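Local coordinates for protein MJ1225 (Methanocaldococcus jannaschii, PDB 3KH5), which is of unconfirmed function but binds AMP and ADP through its CBS domains and is probably an archaeal homologue of the AMPK gamma subunit, at residues T53-S65 / L167-R180. Numbering follows the deposited sequence.
Sequences TSMDIVDFMGGGS and LKDVARTMVRNGFR. With ADP (adenosine-5'-diphosphate), chain E; ADP (adenosine-5'-diphosphate), chain D.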
ATOM      1  N   THR A  53      -3.957  -0.258   6.904  1.00 28.65           N
ATOM      2  CA  THR A  53      -3.162   0.356   5.845  1.00 28.38           C
ATOM      3  C   THR A  53      -4.067   1.247   5.009  1.00 28.46           C
ATOM      4  O   THR A  53      -5.279   1.298   5.238  1.00 28.31           O
ATOM      5  CB  THR A  53      -2.527  -0.695   4.909  1.00 28.24           C
ATOM      6  OG1 THR A  53      -3.544  -1.268   4.077  1.00 28.02           O
ATOM      7  CG2 THR A  53      -1.815  -1.804   5.700  1.00 28.45           C
ATOM      8  N   SER A  54      -3.485   1.927   4.025  1.00 28.58           N
ATOM      9  CA  SER A  54      -4.249   2.803   3.138  1.00 28.99           C
ATOM     10  C   SER A  54      -5.277   2.038   2.313  1.00 28.98           C
ATOM     11  O   SER A  54      -6.290   2.604   1.905  1.00 28.84           O
ATOM     12  CB  SER A  54      -3.319   3.604   2.223  1.00 28.91           C
ATOM     13  OG  SER A  54      -2.459   2.756   1.490  1.00 29.80           O
ATOM     14  N   MET A  55      -5.007   0.759   2.066  1.00 29.18           N
ATOM     15  CA  MET A  55      -5.936  -0.101   1.339  1.00 29.37           C
ATOM     16  C   MET A  55      -7.219  -0.345   2.113  1.00 28.88           C
ATOM     17  O   MET A  55      -8.296  -0.400   1.525  1.00 28.62           O
ATOM     18  CB  MET A  55      -5.278  -1.427   0.976  1.00 29.84           C
ATOM     19  CG  MET A  55      -4.578  -1.364  -0.355  1.00 31.88           C
ATOM     20  SD  MET A  55      -5.787  -1.392  -1.684  1.00 36.55           S
ATOM     21  CE  MET A  55      -5.296   0.138  -2.497  1.00 35.22           C
ATOM     22  N   ASP A  56      -7.110  -0.481   3.429  1.00 28.41           N
ATOM     23  CA  ASP A  56      -8.292  -0.592   4.277  1.00 28.48           C
ATOM     24  C   ASP A  56      -9.132   0.677   4.222  1.00 28.61           C
ATOM     25  O   ASP A  56     -10.363   0.623   4.294  1.00 28.35           O
ATOM     26  CB  ASP A  56      -7.881  -0.856   5.719  1.00 28.22           C
ATOM     27  CG  ASP A  56      -7.201  -2.188   5.892  1.00 28.20           C
ATOM     28  OD1 ASP A  56      -7.800  -3.211   5.497  1.00 27.08           O
ATOM     29  OD2 ASP A  56      -6.076  -2.215   6.437  1.00 27.79           O
ATOM     30  N   ILE A  57      -8.453   1.818   4.115  1.00 29.15           N
ATOM     31  CA  ILE A  57      -9.120   3.112   4.006  1.00 29.59           C
ATOM     32  C   ILE A  57      -9.816   3.225   2.652  1.00 29.88           C
ATOM     33  O   ILE A  57     -10.938   3.724   2.570  1.00 30.24           O
ATOM     34  CB  ILE A  57      -8.142   4.309   4.190  1.00 29.65           C
ATOM     35  CG1 ILE A  57      -7.454   4.274   5.565  1.00 29.51           C
ATOM     36  CG2 ILE A  57      -8.861   5.661   3.944  1.00 29.46           C
ATOM     37  CD1 ILE A  57      -8.384   4.436   6.775  1.00 29.79           C
ATOM     38  N   VAL A  58      -9.149   2.760   1.596  1.00 30.04           N
ATOM     39  CA  VAL A  58      -9.736   2.720   0.245  1.00 30.34           C
ATOM     40  C   VAL A  58     -10.982   1.815   0.185  1.00 30.46           C
ATOM     41  O   VAL A  58     -11.958   2.128  -0.504  1.00 30.51           O
ATOM     42  CB  VAL A  58      -8.681   2.324  -0.825  1.00 30.38           C
ATOM     43  CG1 VAL A  58      -9.324   2.058  -2.186  1.00 30.28           C
ATOM     44  CG2 VAL A  58      -7.633   3.417  -0.955  1.00 30.41           C
ATOM     45  N   ASP A  59     -10.930   0.706   0.916  1.00 30.50           N
ATOM     46  CA  ASP A  59     -12.068  -0.198   1.120  1.00 30.64           C
ATOM     47  C   ASP A  59     -13.244   0.550   1.783  1.00 30.78           C
ATOM     48  O   ASP A  59     -14.358   0.602   1.247  1.00 30.89           O
ATOM     49  CB  ASP A  59     -11.559  -1.360   1.991  1.00 30.56           C
ATOM     50  CG  ASP A  59     -12.566  -2.486   2.161  1.00 30.85           C
ATOM     51  OD1 ASP A  59     -13.787  -2.240   2.148  1.00 30.64           O
ATOM     52  OD2 ASP A  59     -12.116  -3.639   2.352  1.00 31.31           O
ATOM     53  N   PHE A  60     -12.959   1.126   2.949  1.00 30.93           N
ATOM     54  CA  PHE A  60     -13.871   1.970   3.720  1.00 31.28           C
ATOM     55  C   PHE A  60     -14.528   3.088   2.898  1.00 31.54           C
ATOM     56  O   PHE A  60     -15.720   3.351   3.043  1.00 31.66           O
ATOM     57  CB  PHE A  60     -13.075   2.554   4.893  1.00 31.28           C
ATOM     58  CG  PHE A  60     -13.810   3.573   5.711  1.00 31.56           C
ATOM     59  CD1 PHE A  60     -14.894   3.209   6.503  1.00 31.75           C
ATOM     60  CD2 PHE A  60     -13.376   4.897   5.734  1.00 32.21           C
ATOM     61  CE1 PHE A  60     -15.557   4.156   7.279  1.00 32.08           C
ATOM     62  CE2 PHE A  60     -14.032   5.852   6.506  1.00 32.43           C
ATOM     63  CZ  PHE A  60     -15.124   5.481   7.281  1.00 32.13           C
ATOM     64  N   MET A  61     -13.744   3.728   2.035  1.00 31.91           N
ATOM     65  CA  MET A  61     -14.227   4.836   1.210  1.00 32.51           C
ATOM     66  C   MET A  61     -15.218   4.420   0.124  1.00 32.52           C
ATOM     67  O   MET A  61     -15.890   5.278  -0.457  1.00 32.67           O
ATOM     68  CB  MET A  61     -13.051   5.557   0.554  1.00 32.67           C
ATOM     69  CG  MET A  61     -12.358   6.595   1.427  1.00 34.30           C
ATOM     70  SD  MET A  61     -10.738   7.099   0.779  1.00 37.39           S
ATOM     71  CE  MET A  61     -10.907   6.763  -0.982  1.00 37.35           C
ATOM     72  N   GLY A  62     -15.302   3.121  -0.164  1.00 32.45           N
ATOM     73  CA  GLY A  62     -16.140   2.656  -1.283  1.00 32.22           C
ATOM     74  C   GLY A  62     -15.659   1.395  -1.980  1.00 31.94           C
ATOM     75  O   GLY A  62     -16.454   0.695  -2.609  1.00 31.96           O
ATOM     76  N   GLY A  63     -14.364   1.104  -1.868  1.00 31.57           N
ATOM     77  CA  GLY A  63     -13.751  -0.019  -2.573  1.00 31.02           C
ATOM     78  C   GLY A  63     -14.222  -1.408  -2.174  1.00 30.86           C
ATOM     79  O   GLY A  63     -14.121  -2.346  -2.964  1.00 30.79           O
ATOM     80  N   GLY A  64     -14.733  -1.557  -0.958  1.00 30.85           N
ATOM     81  CA  GLY A  64     -15.155  -2.876  -0.510  1.00 31.23           C
ATOM     82  C   GLY A  64     -16.192  -2.877   0.585  1.00 31.49           C
ATOM     83  O   GLY A  64     -16.918  -1.901   0.776  1.00 31.38           O
ATOM     84  N   SER A  65     -16.228  -3.982   1.323  1.00 32.01           N
ATOM     85  CA  SER A  65     -17.281  -4.242   2.301  1.00 32.65           C
ATOM     86  C   SER A  65     -17.268  -3.267   3.477  1.00 33.13           C
ATOM     87  O   SER A  65     -18.310  -3.028   4.087  1.00 33.02           O
ATOM     88  CB  SER A  65     -17.200  -5.690   2.802  1.00 32.53           C
ATOM     89  OG  SER A  65     -18.270  -6.004   3.681  1.00 32.96           O
ATOM     90  N   LEU A 167     -13.320   7.792  -8.876  1.00 37.92           N
ATOM     91  CA  LEU A 167     -12.581   7.234  -7.733  1.00 37.71           C
ATOM     92  C   LEU A 167     -13.288   6.035  -7.106  1.00 37.63           C
ATOM     93  O   LEU A 167     -12.638   5.057  -6.730  1.00 37.62           O
ATOM     94  CB  LEU A 167     -12.326   8.320  -6.674  1.00 37.67           C
ATOM     95  CG  LEU A 167     -11.479   8.000  -5.431  1.00 37.85           C
ATOM     96  CD1 LEU A 167     -10.866   9.266  -4.855  1.00 37.62           C
ATOM     97  CD2 LEU A 167     -12.280   7.271  -4.349  1.00 38.09           C
ATOM     98  N   LYS A 168     -14.612   6.118  -6.996  1.00 37.50           N
ATOM     99  CA  LYS A 168     -15.413   5.033  -6.438  1.00 37.53           C
ATOM    100  C   LYS A 168     -15.198   3.692  -7.163  1.00 36.92           C
ATOM    101  O   LYS A 168     -15.214   2.640  -6.523  1.00 37.00           O
ATOM    102  CB  LYS A 168     -16.898   5.424  -6.393  1.00 37.88           C
ATOM    103  CG  LYS A 168     -17.618   5.395  -7.738  1.00 39.48           C
ATOM    104  CD  LYS A 168     -18.816   6.338  -7.766  1.00 41.90           C
ATOM    105  CE  LYS A 168     -19.902   5.838  -8.716  1.00 43.19           C
ATOM    106  NZ  LYS A 168     -19.391   5.434 -10.071  1.00 44.08           N
ATOM    107  N   ASP A 169     -14.977   3.735  -8.482  1.00 36.17           N
ATOM    108  CA  ASP A 169     -14.803   2.516  -9.290  1.00 35.40           C
ATOM    109  C   ASP A 169     -13.362   2.025  -9.301  1.00 34.55           C
ATOM    110  O   ASP A 169     -13.116   0.820  -9.268  1.00 34.47           O
ATOM    111  CB  ASP A 169     -15.295   2.723 -10.729  1.00 35.77           C
ATOM    112  CG  ASP A 169     -16.782   3.047 -10.805  1.00 36.40           C
ATOM    113  OD1 ASP A 169     -17.591   2.376 -10.123  1.00 37.52           O
ATOM    114  OD2 ASP A 169     -17.145   3.976 -11.556  1.00 37.60           O
ATOM    115  N   VAL A 170     -12.413   2.956  -9.365  1.00 33.42           N
ATOM    116  CA  VAL A 170     -11.002   2.611  -9.230  1.00 32.25           C
ATOM    117  C   VAL A 170     -10.732   1.985  -7.858  1.00 31.61           C
ATOM    118  O   VAL A 170      -9.954   1.038  -7.753  1.00 31.27           O
ATOM    119  CB  VAL A 170     -10.091   3.835  -9.466  1.00 32.28           C
ATOM    120  CG1 VAL A 170      -8.630   3.510  -9.155  1.00 32.03           C
ATOM    121  CG2 VAL A 170     -10.227   4.312 -10.898  1.00 32.00           C
ATOM    122  N   ALA A 171     -11.385   2.508  -6.816  1.00 31.03           N
ATOM    123  CA  ALA A 171     -11.262   1.970  -5.455  1.00 30.80           C
ATOM    124  C   ALA A 171     -11.678   0.501  -5.371  1.00 30.87           C
ATOM    125  O   ALA A 171     -11.039  -0.304  -4.685  1.00 30.44           O
ATOM    126  CB  ALA A 171     -12.078   2.806  -4.477  1.00 30.60           C
ATOM    127  N   ARG A 172     -12.775   0.177  -6.051  1.00 31.21           N
ATOM    128  CA  ARG A 172     -13.237  -1.195  -6.195  1.00 31.93           C
ATOM    129  C   ARG A 172     -12.170  -2.047  -6.848  1.00 31.71           C
ATOM    130  O   ARG A 172     -11.843  -3.124  -6.356  1.00 31.82           O
ATOM    131  CB  ARG A 172     -14.479  -1.218  -7.065  1.00 32.28           C
ATOM    132  CG  ARG A 172     -15.708  -0.757  -6.360  1.00 34.61           C
ATOM    133  CD  ARG A 172     -16.491  -1.960  -5.936  1.00 38.99           C
ATOM    134  NE  ARG A 172     -17.882  -1.756  -6.301  1.00 42.16           N
ATOM    135  CZ  ARG A 172     -18.913  -2.275  -5.648  1.00 43.92           C
ATOM    136  NH1 ARG A 172     -18.719  -3.040  -4.580  1.00 44.39           N
ATOM    137  NH2 ARG A 172     -20.148  -2.024  -6.064  1.00 44.70           N
ATOM    138  N   THR A 173     -11.627  -1.547  -7.957  1.00 31.68           N
ATOM    139  CA  THR A 173     -10.599  -2.263  -8.701  1.00 31.47           C
ATOM    140  C   THR A 173      -9.401  -2.554  -7.810  1.00 31.14           C
ATOM    141  O   THR A 173      -8.888  -3.671  -7.822  1.00 30.93           O
ATOM    142  CB  THR A 173     -10.152  -1.494  -9.966  1.00 31.69           C
ATOM    143  OG1 THR A 173     -11.293  -1.199 -10.777  1.00 32.28           O
ATOM    144  CG2 THR A 173      -9.172  -2.316 -10.790  1.00 31.61           C
ATOM    145  N   MET A 174      -8.966  -1.562  -7.033  1.00 30.73           N
ATOM    146  CA  MET A 174      -7.816  -1.741  -6.147  1.00 30.52           C
ATOM    147  C   MET A 174      -8.088  -2.808  -5.089  1.00 30.39           C
ATOM    148  O   MET A 174      -7.287  -3.727  -4.895  1.00 30.10           O
ATOM    149  CB  MET A 174      -7.448  -0.423  -5.455  1.00 30.70           C
ATOM    150  CG  MET A 174      -6.781   0.617  -6.339  1.00 30.89           C
ATOM    151  SD  MET A 174      -6.411   2.128  -5.417  1.00 32.99           S
ATOM    152  CE  MET A 174      -5.572   3.069  -6.695  1.00 32.46           C
ATOM    153  N   VAL A 175      -9.220  -2.672  -4.401  1.00 30.55           N
ATOM    154  CA  VAL A 175      -9.539  -3.520  -3.254  1.00 30.96           C
ATOM    155  C   VAL A 175      -9.871  -4.962  -3.650  1.00 31.33           C
ATOM    156  O   VAL A 175      -9.392  -5.905  -3.010  1.00 31.40           O
ATOM    157  CB  VAL A 175     -10.651  -2.890  -2.374  1.00 30.82           C
ATOM    158  CG1 VAL A 175     -11.176  -3.885  -1.340  1.00 30.82           C
ATOM    159  CG2 VAL A 175     -10.127  -1.634  -1.681  1.00 30.95           C
ATOM    160  N   ARG A 176     -10.666  -5.132  -4.709  1.00 31.77           N
ATOM    161  CA  ARG A 176     -11.002  -6.472  -5.213  1.00 32.38           C
ATOM    162  C   ARG A 176      -9.776  -7.252  -5.691  1.00 32.50           C
ATOM    163  O   ARG A 176      -9.684  -8.465  -5.485  1.00 32.53           O
ATOM    164  CB  ARG A 176     -12.022  -6.401  -6.356  1.00 32.48           C
ATOM    165  CG  ARG A 176     -13.406  -5.859  -5.983  1.00 33.50           C
ATOM    166  CD  ARG A 176     -14.188  -6.802  -5.060  1.00 35.05           C
ATOM    167  NE  ARG A 176     -14.026  -8.220  -5.383  1.00 36.38           N
ATOM    168  CZ  ARG A 176     -14.273  -9.204  -4.522  1.00 36.91           C
ATOM    169  NH1 ARG A 176     -14.692  -8.924  -3.291  1.00 36.75           N
ATOM    170  NH2 ARG A 176     -14.098 -10.469  -4.882  1.00 36.85           N
ATOM    171  N   ASN A 177      -8.838  -6.556  -6.325  1.00 32.58           N
ATOM    172  CA  ASN A 177      -7.662  -7.210  -6.886  1.00 32.87           C
ATOM    173  C   ASN A 177      -6.480  -7.267  -5.917  1.00 33.00           C
ATOM    174  O   ASN A 177      -5.500  -7.986  -6.165  1.00 33.17           O
ATOM    175  CB  ASN A 177      -7.244  -6.490  -8.166  1.00 32.81           C
ATOM    176  CG  ASN A 177      -8.189  -6.751  -9.319  1.00 33.06           C
ATOM    177  OD1 ASN A 177      -8.091  -7.780  -9.988  1.00 33.51           O
ATOM    178  ND2 ASN A 177      -9.099  -5.813  -9.570  1.00 32.46           N
ATOM    179  N   GLY A 178      -6.568  -6.501  -4.831  1.00 33.05           N
ATOM    180  CA  GLY A 178      -5.473  -6.371  -3.865  1.00 32.98           C
ATOM    181  C   GLY A 178      -4.243  -5.647  -4.396  1.00 33.01           C
ATOM    182  O   GLY A 178      -3.117  -5.976  -4.010  1.00 32.94           O
ATOM    183  N   PHE A 179      -4.452  -4.669  -5.280  1.00 33.03           N
ATOM    184  CA  PHE A 179      -3.355  -3.871  -5.850  1.00 33.19           C
ATOM    185  C   PHE A 179      -3.428  -2.414  -5.419  1.00 33.18           C
ATOM    186  O   PHE A 179      -4.406  -1.723  -5.718  1.00 33.25           O
ATOM    187  CB  PHE A 179      -3.356  -3.912  -7.386  1.00 33.15           C
ATOM    188  CG  PHE A 179      -3.305  -5.296  -7.974  1.00 33.72           C
ATOM    189  CD1 PHE A 179      -2.506  -6.287  -7.413  1.00 33.98           C
ATOM    190  CD2 PHE A 179      -4.033  -5.597  -9.119  1.00 34.11           C
ATOM    191  CE1 PHE A 179      -2.454  -7.566  -7.965  1.00 34.49           C
ATOM    192  CE2 PHE A 179      -3.986  -6.874  -9.681  1.00 34.53           C
ATOM    193  CZ  PHE A 179      -3.193  -7.859  -9.103  1.00 34.51           C
ATOM    194  N   ARG A 180      -2.381  -1.945  -4.741  1.00 33.11           N
ATOM    195  CA  ARG A 180      -2.274  -0.544  -4.317  1.00 33.24           C
ATOM    196  C   ARG A 180      -2.009   0.414  -5.473  1.00 32.73           C
ATOM    197  O   ARG A 180      -2.359   1.590  -5.390  1.00 32.60           O
ATOM    198  CB  ARG A 180      -1.155  -0.366  -3.289  1.00 33.46           C
ATOM    199  CG  ARG A 180      -1.417  -1.018  -1.942  1.00 35.28           C
ATOM    200  CD  ARG A 180      -0.131  -1.155  -1.136  1.00 38.10           C
ATOM    201  NE  ARG A 180       0.599   0.109  -1.001  1.00 40.67           N
ATOM    202  CZ  ARG A 180       1.720   0.256  -0.299  1.00 42.17           C
ATOM    203  NH1 ARG A 180       2.250  -0.778   0.346  1.00 42.86           N
ATOM    204  NH2 ARG A 180       2.314   1.442  -0.235  1.00 42.90           N
TER
HETATM  205  PB  ADP E 284       1.093  -3.494  -5.205  1.00 47.80           P
HETATM  206  O1B ADP E 284       2.217  -2.721  -4.617  1.00 47.89           O
HETATM  207  O2B ADP E 284       0.370  -2.696  -6.454  1.00 46.75           O
HETATM  208  O3B ADP E 284      -0.098  -3.818  -4.158  1.00 47.81           O
HETATM  209  PA  ADP E 284       2.111  -6.181  -5.004  1.00 44.76           P
HETATM  210  O1A ADP E 284       3.548  -6.210  -4.641  1.00 45.01           O
HETATM  211  O2A ADP E 284       1.107  -6.384  -3.758  1.00 44.93           O
HETATM  212  O3A ADP E 284       1.650  -4.861  -5.818  1.00 46.09           O
HETATM  213  O5' ADP E 284       1.788  -7.243  -6.145  1.00 43.23           O
HETATM  214  C5' ADP E 284       1.802  -8.669  -5.952  1.00 40.37           C
HETATM  215  C4' ADP E 284       1.848  -9.294  -7.372  1.00 38.76           C
HETATM  216  O4' ADP E 284       0.757  -8.705  -8.153  1.00 37.85           O
HETATM  217  C3' ADP E 284       3.156  -8.971  -8.118  1.00 37.84           C
HETATM  218  O3' ADP E 284       3.518 -10.078  -8.950  1.00 38.01           O
HETATM  219  C2' ADP E 284       2.795  -7.754  -8.976  1.00 37.10           C
HETATM  220  O2' ADP E 284       3.580  -7.704 -10.180  1.00 35.85           O
HETATM  221  C1' ADP E 284       1.310  -7.991  -9.296  1.00 37.00           C
HETATM  222  N9  ADP E 284       0.602  -6.683  -9.531  1.00 36.21           N
HETATM  223  C8  ADP E 284       0.731  -5.553  -8.826  1.00 36.35           C
HETATM  224  N7  ADP E 284      -0.050  -4.603  -9.345  1.00 36.12           N
HETATM  225  C5  ADP E 284      -0.682  -5.120 -10.389  1.00 36.26           C
HETATM  226  C6  ADP E 284      -1.605  -4.618 -11.302  1.00 36.42           C
HETATM  227  N6  ADP E 284      -2.030  -3.357 -11.224  1.00 36.12           N
HETATM  228  N1  ADP E 284      -2.063  -5.435 -12.266  1.00 36.59           N
HETATM  229  C2  ADP E 284      -1.642  -6.693 -12.352  1.00 36.52           C
HETATM  230  N3  ADP E 284      -0.764  -7.199 -11.494  1.00 36.40           N
HETATM  231  C4  ADP E 284      -0.267  -6.440 -10.506  1.00 36.27           C
HETATM  232  PB  ADP D 283       0.491  -5.000   1.406  1.00 39.70           P
HETATM  233  O1B ADP D 283       0.400  -5.826   0.169  1.00 39.91           O
HETATM  234  O2B ADP D 283       1.320  -3.623   1.145  1.00 40.06           O
HETATM  235  O3B ADP D 283       1.242  -5.734   2.638  1.00 40.07           O
HETATM  236  PA  ADP D 283      -1.574  -3.341   1.356  1.00 36.13           P
HETATM  237  O1A ADP D 283      -2.472  -3.391   0.181  1.00 36.91           O
HETATM  238  O2A ADP D 283      -1.780  -2.076   2.364  1.00 36.23           O
HETATM  239  O3A ADP D 283      -0.918  -4.621   2.020  1.00 38.46           O
HETATM  240  O5' ADP D 283      -2.857  -3.922   2.217  1.00 34.15           O
HETATM  241  C5' ADP D 283      -3.815  -4.911   1.727  1.00 30.46           C
HETATM  242  C4' ADP D 283      -4.610  -5.586   2.888  1.00 28.28           C
HETATM  243  O4' ADP D 283      -3.697  -6.492   3.585  1.00 27.79           O
HETATM  244  C3' ADP D 283      -5.181  -4.621   3.950  1.00 27.65           C
HETATM  245  O3' ADP D 283      -6.483  -5.078   4.339  1.00 27.89           O
HETATM  246  C2' ADP D 283      -4.183  -4.744   5.106  1.00 27.48           C
HETATM  247  O2' ADP D 283      -4.792  -4.481   6.382  1.00 28.15           O
HETATM  248  C1' ADP D 283      -3.774  -6.209   5.004  1.00 27.45           C
HETATM  249  N9  ADP D 283      -2.433  -6.439   5.618  1.00 27.57           N
HETATM  250  C8  ADP D 283      -1.288  -5.774   5.416  1.00 27.68           C
HETATM  251  N7  ADP D 283      -0.324  -6.316   6.170  1.00 28.20           N
HETATM  252  C5  ADP D 283      -0.861  -7.325   6.848  1.00 27.68           C
HETATM  253  C6  ADP D 283      -0.379  -8.247   7.769  1.00 28.32           C
HETATM  254  N6  ADP D 283       0.895  -8.228   8.152  1.00 28.14           N
HETATM  255  N1  ADP D 283      -1.228  -9.161   8.270  1.00 28.28           N
HETATM  256  C2  ADP D 283      -2.504  -9.200   7.904  1.00 28.32           C
HETATM  257  N3  ADP D 283      -2.993  -8.336   7.028  1.00 27.69           N
HETATM  258  C4  ADP D 283      -2.196  -7.399   6.493  1.00 27.96           C
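Leu167 opens the packing of helix 167-177 on helix 54-63, its CD2 meeting Met61 CE at 3.7 Å. Ala171 CB lies against Val58 CG1, and its carbonyl O rests 3.4 Å from Gly63 CA, too close for a CB. Arg172 CA directs a nearly straight C-H···O contact (174°) at Gly63 O. Met174 CB and SD lie 3.7 Å from Met55 CE, which a chi2 bend (-75°) brings across at about a right angle. Val175 is a knob among Met55, Val58, Asp59 and Gly63, CG2 3.6 Å from Asp59 N. The Phe179 ring has the adenine of ADP (chain E) stacked over its centre, C5 3.4 Å above the plane; an alanine here would probably deprive that adenine of aromatic support. Arg180 N donates almost linearly to O3B of ADP (chain E) (3.0 Å), while its side chain passes Met55, CG to CG 3.6 Å, NH1 reaches O2B of ADP (chain D) in the guanidinium plane, and NH2 forms a salt bridge with a further ADP. Asp56 and Thr53, a capping box, hold the ribose and alpha-phosphate of ADP (chain D). Apolar packing between CBS repeats gives way to charge pairing, with Arg180 joining three ADP sites.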